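Long-range contacts in branched-chain amino acid aminotransferase (Thermoproteus uzoniensis, PDB 5CE8), which is a pyridoxal-phosphate-dependent transaminase that probably moves the amino group of leucine, isoleucine and valine to 2-oxoglutarate: residues G39-G45 and K162-Y167; W149-H153 and M187-E191; D183-M187 and G197-I202. All coordinates share one frame; numbering follows the deposited sequence.

Interaction 1: residues G39-G45 and K162-Y167; sequences GFGVFEG and KATGIY. With PLP (pyridoxal-5'-phosphate), chain D.
Two firm backbone bonds join the segments: Phe43 N donates to Lys162 O at 2.9 Å, almost in line with the carbonyl, and Thr164 N donates to Gly41 O at 3.1 Å from above the carbonyl plane. Farther along, Gly165 N bonds only weakly to Gly39 O. Apolar contact begins at Thr164, whose CG2 lies 3.7 Å from Gly41 CA. Phe43, with CG set between its backbone N and carbonyl carbon (chi1 62°), forms a T-shaped stack on Tyr167: the ring planes stand 79° apart, and Phe43 CZ is poised over the centre of the tyrosine face. Crossing the Phe43 side chain at about a right angle, Lys162 lays CG over a phenyl face, a CH-pi contact 4.0 Å from the centroid. Glu44 crosses Lys162 near CD, and its carboxylate is held from outside by a salt bridge to Arg66 and a hydrogen bond to His63, both cofactor-binding residues. Lys162 is extended until its last torsion, where it bends and NZ joins PLP C4A covalently at 1.4 Å; Tyr167 OH approaches the cofactor's O3, whose modelled place is less sure. This is the internal-aldimine site of a class IV aminotransferase.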
loop_
_atom_site.group_PDB
_atom_site.type_symbol
_atom_site.label_atom_id
_atom_site.label_comp_id
_atom_site.label_asym_id
_atom_site.label_seq_id
_atom_site.Cartn_x
_atom_site.Cartn_y
_atom_site.Cartn_z
ATOM N N GLY A 39 -25.005 8.675 2.906
ATOM C CA GLY A 39 -24.462 8.269 4.221
ATOM C C GLY A 39 -23.797 9.394 5.001
ATOM O O GLY A 39 -22.819 9.193 5.672
ATOM N N PHE A 40 -24.405 10.569 4.985
ATOM C CA PHE A 40 -23.946 11.687 5.720
ATOM C C PHE A 40 -24.794 11.931 6.986
ATOM O O PHE A 40 -25.844 12.693 6.984
ATOM C CB PHE A 40 -23.996 12.897 4.846
ATOM C CG PHE A 40 -23.261 14.057 5.433
ATOM C CD1 PHE A 40 -21.879 14.080 5.414
ATOM C CD2 PHE A 40 -23.922 15.175 5.933
ATOM C CE1 PHE A 40 -21.175 15.183 5.919
ATOM C CE2 PHE A 40 -23.202 16.275 6.526
ATOM C CZ PHE A 40 -21.824 16.258 6.519
ATOM N N GLY A 41 -24.383 11.210 8.034
ATOM C CA GLY A 41 -25.044 11.198 9.323
ATOM C C GLY A 41 -24.020 10.784 10.357
ATOM O O GLY A 41 -22.881 10.329 10.001
ATOM N N VAL A 42 -24.386 10.950 11.603
ATOM C CA VAL A 42 -23.722 10.255 12.709
ATOM C C VAL A 42 -24.747 9.579 13.619
ATOM O O VAL A 42 -25.933 10.016 13.696
ATOM C CB VAL A 42 -22.817 11.186 13.486
ATOM C CG1 VAL A 42 -21.816 11.763 12.542
ATOM C CG2 VAL A 42 -23.533 12.307 14.164
ATOM N N PHE A 43 -24.275 8.619 14.406
ATOM C CA PHE A 43 -25.156 7.971 15.365
ATOM C C PHE A 43 -24.358 7.600 16.612
ATOM O O PHE A 43 -23.121 7.806 16.678
ATOM C CB PHE A 43 -25.863 6.758 14.776
ATOM C CG PHE A 43 -24.940 5.655 14.333
ATOM C CD1 PHE A 43 -24.272 5.733 13.108
ATOM C CD2 PHE A 43 -24.741 4.559 15.135
ATOM C CE1 PHE A 43 -23.356 4.717 12.758
ATOM C CE2 PHE A 43 -23.929 3.483 14.759
ATOM C CZ PHE A 43 -23.233 3.578 13.589
ATOM N N GLU A 44 -25.095 7.053 17.568
ATOM C CA GLU A 44 -24.583 6.493 18.823
ATOM C C GLU A 44 -25.336 5.250 19.255
ATOM O O GLU A 44 -26.406 4.896 18.729
ATOM C CB GLU A 44 -24.684 7.499 19.955
ATOM C CG GLU A 44 -23.490 8.428 20.081
ATOM C CD GLU A 44 -22.182 7.692 20.333
ATOM O OE1 GLU A 44 -21.151 8.176 19.847
ATOM O OE2 GLU A 44 -22.258 6.626 20.957
ATOM N N GLY A 45 -24.806 4.594 20.277
ATOM C CA GLY A 45 -25.451 3.406 20.841
ATOM C C GLY A 45 -25.243 3.564 22.321
ATOM O O GLY A 45 -24.123 3.869 22.740
ATOM N N LYS A 162 -18.397 8.080 14.350
ATOM C CA LYS A 162 -19.448 7.059 14.288
ATOM C C LYS A 162 -20.418 7.510 13.241
ATOM O O LYS A 162 -21.553 8.013 13.496
ATOM C CB LYS A 162 -20.019 6.860 15.664
ATOM C CG LYS A 162 -20.670 5.475 15.805
ATOM C CD LYS A 162 -20.867 5.119 17.325
ATOM C CE LYS A 162 -21.500 3.790 17.520
ATOM N NZ LYS A 162 -20.500 2.734 17.151
ATOM N N ALA A 163 -19.989 7.377 12.024
ATOM C CA ALA A 163 -20.696 7.993 10.910
ATOM C C ALA A 163 -21.351 6.991 9.997
ATOM O O ALA A 163 -20.738 6.029 9.607
ATOM C CB ALA A 163 -19.749 8.916 10.133
ATOM N N THR A 164 -22.551 7.302 9.554
ATOM C CA THR A 164 -23.546 6.346 8.983
ATOM C C THR A 164 -23.035 5.623 7.777
ATOM O O THR A 164 -22.922 4.359 7.782
ATOM C CB THR A 164 -24.903 7.076 8.718
ATOM O OG1 THR A 164 -24.637 8.194 7.922
ATOM C CG2 THR A 164 -25.591 7.610 10.063
ATOM N N GLY A 165 -22.526 6.415 6.841
ATOM C CA GLY A 165 -22.052 5.930 5.566
ATOM C C GLY A 165 -20.923 4.918 5.645
ATOM O O GLY A 165 -20.934 3.988 4.926
ATOM N N ILE A 166 -20.054 5.049 6.652
ATOM C CA ILE A 166 -18.954 4.021 6.951
ATOM C C ILE A 166 -19.476 2.613 7.145
ATOM O O ILE A 166 -18.766 1.670 6.805
ATOM C CB ILE A 166 -18.166 4.343 8.231
ATOM C CG1 ILE A 166 -17.523 5.696 8.117
ATOM C CG2 ILE A 166 -17.098 3.322 8.605
ATOM C CD1 ILE A 166 -17.025 6.168 9.407
ATOM N N TYR A 167 -20.669 2.438 7.714
ATOM C CA TYR A 167 -21.169 1.070 8.135
ATOM C C TYR A 167 -21.613 0.070 6.977
ATOM O O TYR A 167 -21.935 -1.114 7.238
ATOM C CB TYR A 167 -22.152 1.203 9.340
ATOM C CG TYR A 167 -21.368 1.632 10.515
ATOM C CD1 TYR A 167 -20.958 2.909 10.583
ATOM C CD2 TYR A 167 -20.912 0.737 11.474
ATOM C CE1 TYR A 167 -20.050 3.315 11.481
ATOM C CE2 TYR A 167 -20.052 1.194 12.507
ATOM C CZ TYR A 167 -19.628 2.516 12.457
ATOM O OH TYR A 167 -18.812 3.143 13.373
HETATM N N1 PLP D . -16.414 -0.415 16.737
HETATM C C2 PLP D . -17.101 0.251 15.814
HETATM C C2A PLP D . -16.733 0.156 14.364
HETATM C C3 PLP D . -18.290 1.012 16.172
HETATM O O3 PLP D . -19.051 1.622 15.178
HETATM C C4 PLP D . -18.678 1.070 17.608
HETATM C C4A PLP D . -19.881 1.846 18.105
HETATM C C5 PLP D . -17.802 0.309 18.543
HETATM C C6 PLP D . -16.694 -0.405 18.006
HETATM C C5A PLP D . -18.041 0.171 20.020
HETATM O O4P PLP D . -18.137 1.396 20.652
HETATM P P PLP D . -18.895 1.481 22.032
HETATM O O1P PLP D . -20.368 0.973 21.862
HETATM O O2P PLP D . -18.046 0.806 23.022
HETATM O O3P PLP D . -19.060 2.933 22.385
#

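Interaction 2: residues W149-H153 and M187-E191; sequences WRRVH and MLNAE
Arg151 N donates to Leu188 O at 3.0 Å where loop 149-153 runs beside the end of strand 184-188, their end-to-end directions 52° apart. The loop follows strand 142-146, the parallel neighbour of 184-188 in the mixed sheet, so the two backbones stay neighbours beyond the ends of their strands. The Arg150 and Leu188 side chains lie side by side and point the same way: Arg150 CD meets Leu188 CB at 3.8 Å, and Leu188 CD1 covers the centre of one guanidinium face. At the far end of this arginine, NH2 bonds to Ser148 O of a neighbouring subunit. Met187 brings SD to 4.0 Å from Arg151 N, while the Arg151 side chain turns away to bond Gly218 O through NE and to touch the cofactor. At the outer end His153, with CG anti to its backbone N (chi1 -165°), swings its ring towards Glu191. His153 NE2 donates to Glu191 OE2 at 2.8 Å, on the syn side but somewhat out of the carboxylate plane, with ring and carboxylate planes 44° apart; this carboxylate would probably favour a protonated imidazole. His153 CD2 also rests against Ala190 CB at 3.6 Å. Two waters fill in between the backbones: one accepts from Leu188 N and donates to Trp149 O, while the other accepts from Ala190 N at 2.7 Å and donates to Arg151 O.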
loop_
_atom_site.group_PDB
_atom_site.type_symbol
_atom_site.label_atom_id
_atom_site.label_comp_id
_atom_site.label_asym_id
_atom_site.label_seq_id
_atom_site.Cartn_x
_atom_site.Cartn_y
_atom_site.Cartn_z
ATOM N N TRP A 149 -13.182 -8.459 3.477
ATOM C CA TRP A 149 -13.305 -7.040 3.547
ATOM C C TRP A 149 -12.387 -6.380 4.538
ATOM O O TRP A 149 -12.371 -6.709 5.665
ATOM C CB TRP A 149 -14.776 -6.670 3.937
ATOM C CG TRP A 149 -15.742 -7.109 2.870
ATOM C CD1 TRP A 149 -16.481 -8.224 2.905
ATOM C CD2 TRP A 149 -16.041 -6.455 1.650
ATOM N NE1 TRP A 149 -17.198 -8.318 1.785
ATOM C CE2 TRP A 149 -16.874 -7.275 0.957
ATOM C CE3 TRP A 149 -15.554 -5.343 1.015
ATOM C CZ2 TRP A 149 -17.351 -6.958 -0.362
ATOM C CZ3 TRP A 149 -15.996 -5.018 -0.255
ATOM C CH2 TRP A 149 -16.889 -5.844 -0.933
ATOM N N ARG A 150 -11.604 -5.423 4.106
ATOM C CA ARG A 150 -10.809 -4.662 5.021
ATOM C C ARG A 150 -11.601 -3.488 5.579
ATOM O O ARG A 150 -12.468 -2.979 4.890
ATOM C CB ARG A 150 -9.568 -4.126 4.315
ATOM C CG ARG A 150 -8.706 -5.197 3.686
ATOM C CD ARG A 150 -8.107 -6.129 4.770
ATOM N NE ARG A 150 -7.055 -7.051 4.303
ATOM C CZ ARG A 150 -7.163 -8.397 4.160
ATOM N NH1 ARG A 150 -8.297 -9.076 4.381
ATOM N NH2 ARG A 150 -6.076 -9.111 3.782
ATOM N N ARG A 151 -11.287 -3.096 6.809
ATOM C CA ARG A 151 -11.813 -1.864 7.393
ATOM C C ARG A 151 -11.549 -0.633 6.517
ATOM O O ARG A 151 -10.445 -0.405 6.032
ATOM C CB ARG A 151 -11.212 -1.651 8.794
ATOM C CG ARG A 151 -11.661 -0.484 9.618
ATOM C CD ARG A 151 -13.061 -0.517 10.300
ATOM N NE ARG A 151 -13.053 0.574 11.285
ATOM C CZ ARG A 151 -14.059 1.425 11.591
ATOM N NH1 ARG A 151 -15.268 1.286 11.092
ATOM N NH2 ARG A 151 -13.840 2.420 12.467
ATOM N N VAL A 152 -12.530 0.215 6.400
ATOM C CA VAL A 152 -12.407 1.335 5.496
ATOM C C VAL A 152 -11.261 2.189 6.148
ATOM O O VAL A 152 -11.156 2.240 7.399
ATOM C CB VAL A 152 -13.767 2.063 5.214
ATOM C CG1 VAL A 152 -14.442 2.624 6.379
ATOM C CG2 VAL A 152 -13.559 3.205 4.260
ATOM N N HIS A 153 -10.432 2.820 5.335
ATOM C CA HIS A 153 -9.184 3.444 5.742
ATOM C C HIS A 153 -9.373 4.955 6.026
ATOM O O HIS A 153 -10.200 5.614 5.388
ATOM C CB HIS A 153 -8.145 3.226 4.653
ATOM C CG HIS A 153 -6.729 3.504 5.101
ATOM N ND1 HIS A 153 -6.075 4.677 4.815
ATOM C CD2 HIS A 153 -5.864 2.765 5.848
ATOM C CE1 HIS A 153 -4.890 4.664 5.378
ATOM N NE2 HIS A 153 -4.725 3.494 5.987
ATOM N N MET A 187 -12.094 -7.737 11.209
ATOM C CA MET A 187 -11.643 -7.049 10.065
ATOM C C MET A 187 -10.216 -6.577 10.294
ATOM O O MET A 187 -9.901 -5.988 11.380
ATOM C CB MET A 187 -12.506 -5.769 9.819
ATOM C CG MET A 187 -13.810 -6.051 9.065
ATOM S SD MET A 187 -14.638 -4.525 8.476
ATOM C CE MET A 187 -15.295 -4.255 10.008
ATOM N N LEU A 188 -9.378 -6.868 9.321
ATOM C CA LEU A 188 -8.022 -6.333 9.209
ATOM C C LEU A 188 -8.098 -4.916 8.642
ATOM O O LEU A 188 -8.971 -4.618 7.842
ATOM C CB LEU A 188 -7.200 -7.171 8.312
ATOM C CG LEU A 188 -7.040 -8.626 8.678
ATOM C CD1 LEU A 188 -5.946 -9.360 7.901
ATOM C CD2 LEU A 188 -6.735 -8.747 10.186
ATOM N N ASN A 189 -7.198 -4.027 9.052
ATOM C CA ASN A 189 -7.022 -2.732 8.373
ATOM C C ASN A 189 -6.204 -2.838 7.011
ATOM O O ASN A 189 -5.813 -3.954 6.604
ATOM C CB ASN A 189 -6.478 -1.680 9.322
ATOM C CG ASN A 189 -5.000 -1.892 9.686
ATOM O OD1 ASN A 189 -4.373 -2.925 9.313
ATOM N ND2 ASN A 189 -4.517 -1.043 10.587
ATOM N N ALA A 190 -5.962 -1.720 6.301
ATOM C CA ALA A 190 -5.350 -1.805 4.949
ATOM C C ALA A 190 -3.918 -2.346 5.069
ATOM O O ALA A 190 -3.362 -2.880 4.156
ATOM C CB ALA A 190 -5.252 -0.489 4.320
ATOM N N GLU A 191 -3.330 -2.172 6.219
ATOM C CA GLU A 191 -1.931 -2.515 6.486
ATOM C C GLU A 191 -1.868 -3.945 7.028
ATOM O O GLU A 191 -0.785 -4.447 7.349
ATOM C CB GLU A 191 -1.309 -1.524 7.490
ATOM C CG GLU A 191 -1.190 -0.054 6.969
ATOM C CD GLU A 191 -2.419 0.831 7.189
ATOM O OE1 GLU A 191 -3.420 0.331 7.761
ATOM O OE2 GLU A 191 -2.393 2.087 6.774
HETATM O O HOH W 1 -10.197 -8.070 6.929
HETATM O O HOH W 2 -7.831 0.185 6.832
#

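Interaction 3: residues D183-M187 and G197-I202. With PLP (pyridoxal-5'-phosphate), chain D.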
loop_
_atom_site.group_PDB
_atom_site.type_symbol
_atom_site.label_atom_id
_atom_site.label_comp_id
_atom_site.label_asym_id
_atom_site.label_seq_id
_atom_site.Cartn_x
_atom_site.Cartn_y
_atom_site.Cartn_z
ATOM N N ASP A 183 -20.588 -16.253 14.129
ATOM C CA ASP A 183 -21.415 -15.271 14.816
ATOM C C ASP A 183 -20.962 -13.841 14.485
ATOM O O ASP A 183 -21.770 -12.951 14.451
ATOM C CB ASP A 183 -21.391 -15.493 16.312
ATOM C CG ASP A 183 -21.654 -16.913 16.694
ATOM O OD1 ASP A 183 -22.785 -17.345 16.431
ATOM O OD2 ASP A 183 -20.741 -17.625 17.211
ATOM N N GLU A 184 -19.670 -13.632 14.197
ATOM C CA GLU A 184 -19.192 -12.264 13.995
ATOM C C GLU A 184 -17.912 -12.266 13.136
ATOM O O GLU A 184 -17.174 -13.308 13.001
ATOM C CB GLU A 184 -18.891 -11.525 15.352
ATOM C CG GLU A 184 -18.553 -9.998 15.296
ATOM C CD GLU A 184 -19.624 -9.218 14.507
ATOM O OE1 GLU A 184 -20.583 -8.804 15.173
ATOM O OE2 GLU A 184 -19.608 -9.187 13.208
ATOM N N ALA A 185 -17.679 -11.068 12.590
ATOM C CA ALA A 185 -16.524 -10.750 11.752
ATOM C C ALA A 185 -15.402 -10.184 12.490
ATOM O O ALA A 185 -15.619 -9.463 13.402
ATOM C CB ALA A 185 -16.884 -9.776 10.678
ATOM N N ILE A 186 -14.182 -10.452 12.020
ATOM C CA ILE A 186 -13.008 -9.635 12.414
ATOM C C ILE A 186 -12.507 -9.018 11.154
ATOM O O ILE A 186 -12.317 -9.701 10.203
ATOM C CB ILE A 186 -11.861 -10.467 13.128
ATOM C CG1 ILE A 186 -12.198 -10.663 14.624
ATOM C CG2 ILE A 186 -10.537 -9.700 13.195
ATOM C CD1 ILE A 186 -11.756 -11.949 15.128
ATOM N N MET A 187 -12.094 -7.737 11.209
ATOM C CA MET A 187 -11.643 -7.049 10.065
ATOM C C MET A 187 -10.216 -6.577 10.294
ATOM O O MET A 187 -9.901 -5.988 11.380
ATOM C CB MET A 187 -12.506 -5.769 9.819
ATOM C CG MET A 187 -13.810 -6.051 9.065
ATOM S SD MET A 187 -14.638 -4.525 8.476
ATOM C CE MET A 187 -15.295 -4.255 10.008
ATOM N N GLY A 197 -14.390 -5.741 15.152
ATOM C CA GLY A 197 -15.403 -6.625 14.680
ATOM C C GLY A 197 -16.250 -5.742 13.770
ATOM O O GLY A 197 -16.018 -4.535 13.623
ATOM N N SER A 198 -17.332 -6.223 13.255
ATOM C CA SER A 198 -18.230 -5.336 12.500
ATOM C C SER A 198 -18.742 -4.141 13.295
ATOM O O SER A 198 -18.843 -3.014 12.788
ATOM C CB SER A 198 -19.376 -6.130 11.835
ATOM O OG SER A 198 -20.339 -6.665 12.741
ATOM N N GLY A 199 -19.037 -4.376 14.551
ATOM C CA GLY A 199 -19.479 -3.357 15.441
ATOM C C GLY A 199 -18.880 -3.435 16.844
ATOM O O GLY A 199 -19.600 -3.171 17.789
ATOM N N GLU A 200 -17.612 -3.862 16.994
ATOM C CA GLU A 200 -17.050 -4.129 18.348
ATOM C C GLU A 200 -15.605 -3.866 18.335
ATOM O O GLU A 200 -14.978 -4.223 17.331
ATOM C CB GLU A 200 -17.203 -5.609 18.712
ATOM C CG GLU A 200 -18.651 -6.207 18.797
ATOM C CD GLU A 200 -19.173 -6.698 17.437
ATOM O OE1 GLU A 200 -20.336 -7.071 17.367
ATOM O OE2 GLU A 200 -18.503 -6.666 16.392
ATOM N N ASN A 201 -15.030 -3.442 19.462
ATOM C CA ASN A 201 -13.547 -3.372 19.578
ATOM C C ASN A 201 -13.129 -4.751 20.019
ATOM O O ASN A 201 -13.967 -5.584 20.445
ATOM C CB ASN A 201 -13.034 -2.342 20.539
ATOM C CG ASN A 201 -13.328 -0.895 20.075
ATOM O OD1 ASN A 201 -14.032 -0.212 20.724
ATOM N ND2 ASN A 201 -12.822 -0.489 18.936
ATOM N N ILE A 202 -11.862 -5.024 19.825
ATOM C CA ILE A 202 -11.280 -6.377 20.058
ATOM C C ILE A 202 -10.135 -6.265 21.064
ATOM O O ILE A 202 -9.337 -5.301 21.024
ATOM C CB ILE A 202 -10.626 -6.968 18.788
ATOM C CG1 ILE A 202 -11.593 -6.903 17.641
ATOM C CG2 ILE A 202 -10.204 -8.447 18.957
ATOM C CD1 ILE A 202 -11.059 -7.464 16.326
HETATM N N1 PLP D . -16.414 -0.415 16.737
HETATM C C2 PLP D . -17.101 0.251 15.814
HETATM C C2A PLP D . -16.733 0.156 14.364
HETATM C C3 PLP D . -18.290 1.012 16.172
HETATM O O3 PLP D . -19.051 1.622 15.178
HETATM C C4 PLP D . -18.678 1.070 17.608
HETATM C C4A PLP D . -19.881 1.846 18.105
HETATM C C5 PLP D . -17.802 0.309 18.543
HETATM C C6 PLP D . -16.694 -0.405 18.006
HETATM C C5A PLP D . -18.041 0.171 20.020
HETATM O O4P PLP D . -18.137 1.396 20.652
HETATM P P PLP D . -18.895 1.481 22.032
HETATM O O1P PLP D . -20.368 0.973 21.862
HETATM O O2P PLP D . -18.046 0.806 23.022
HETATM O O3P PLP D . -19.060 2.933 22.385
#
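Gly197 lies against Ala185, its CA meeting Ala185 O in a CA-H...O contact of 3.1 Å; this buried carbonyl oxygen has no conventional partner in the model. Met187 CE packs beside Gly197 O at 3.7 Å. Next, Ser198, its OG tucked in over the backbone (chi1 70°), donates to Glu184 OE2 at 2.7 Å from above the carboxylate plane. The same oxygen accepts an almost straight bond from Ala185 N on its anti side and forms a salt bridge with Arg178, so the Glu184 carboxylate is firmly oriented. In the fold, strands 184-188 and 194-197 form an antiparallel hairpin, and residues 197-200 then reverse the chain into strand 201-206, Gly197 N bonding to Glu200 O. At this reversal Gly199 C lies over the face of the cofactor pyridine, 3.9 Å from PLP N1. Glu200 reaches Glu184 from the opposite direction, and its OE1 comes within 2.8 Å of Glu184 OE1. Both atoms being acceptors, this closeness suggests that one of the carboxylates may hold a proton. Glu200 OE2, for its part, accepts from Gly199 N, which helps fix its rotation. Asn201 directs its side chain to the cofactor and is itself held by Leu220 O. Last, Ile202 crosses Ile186 obliquely, its CD1 resting 3.8 Å from CG1 and nearly as close to CG2 of Ile186, with Val194 beside both.

From the N terminus, 39-45 at the start of strand 41-50 waits over a hundred residues for 162-167, and interaction 1 thereby ties the seven-stranded antiparallel sheet to the loop before helix 167-179. Interaction 2 opens inside that span at 149-153 and closes at 187-191, so the two cross; they touch directly where Ile166 CG2 packs on Val152 CG1. Interaction 3 follows interaction 1 in series and is the most local, closing only ten residues on. It shares Met187 and strand 184-188 with interaction 2, binding that strand to 197-202 within the mixed sheet. Interactions 1 and 3, with centres about 17 Å apart, both reach the cofactor.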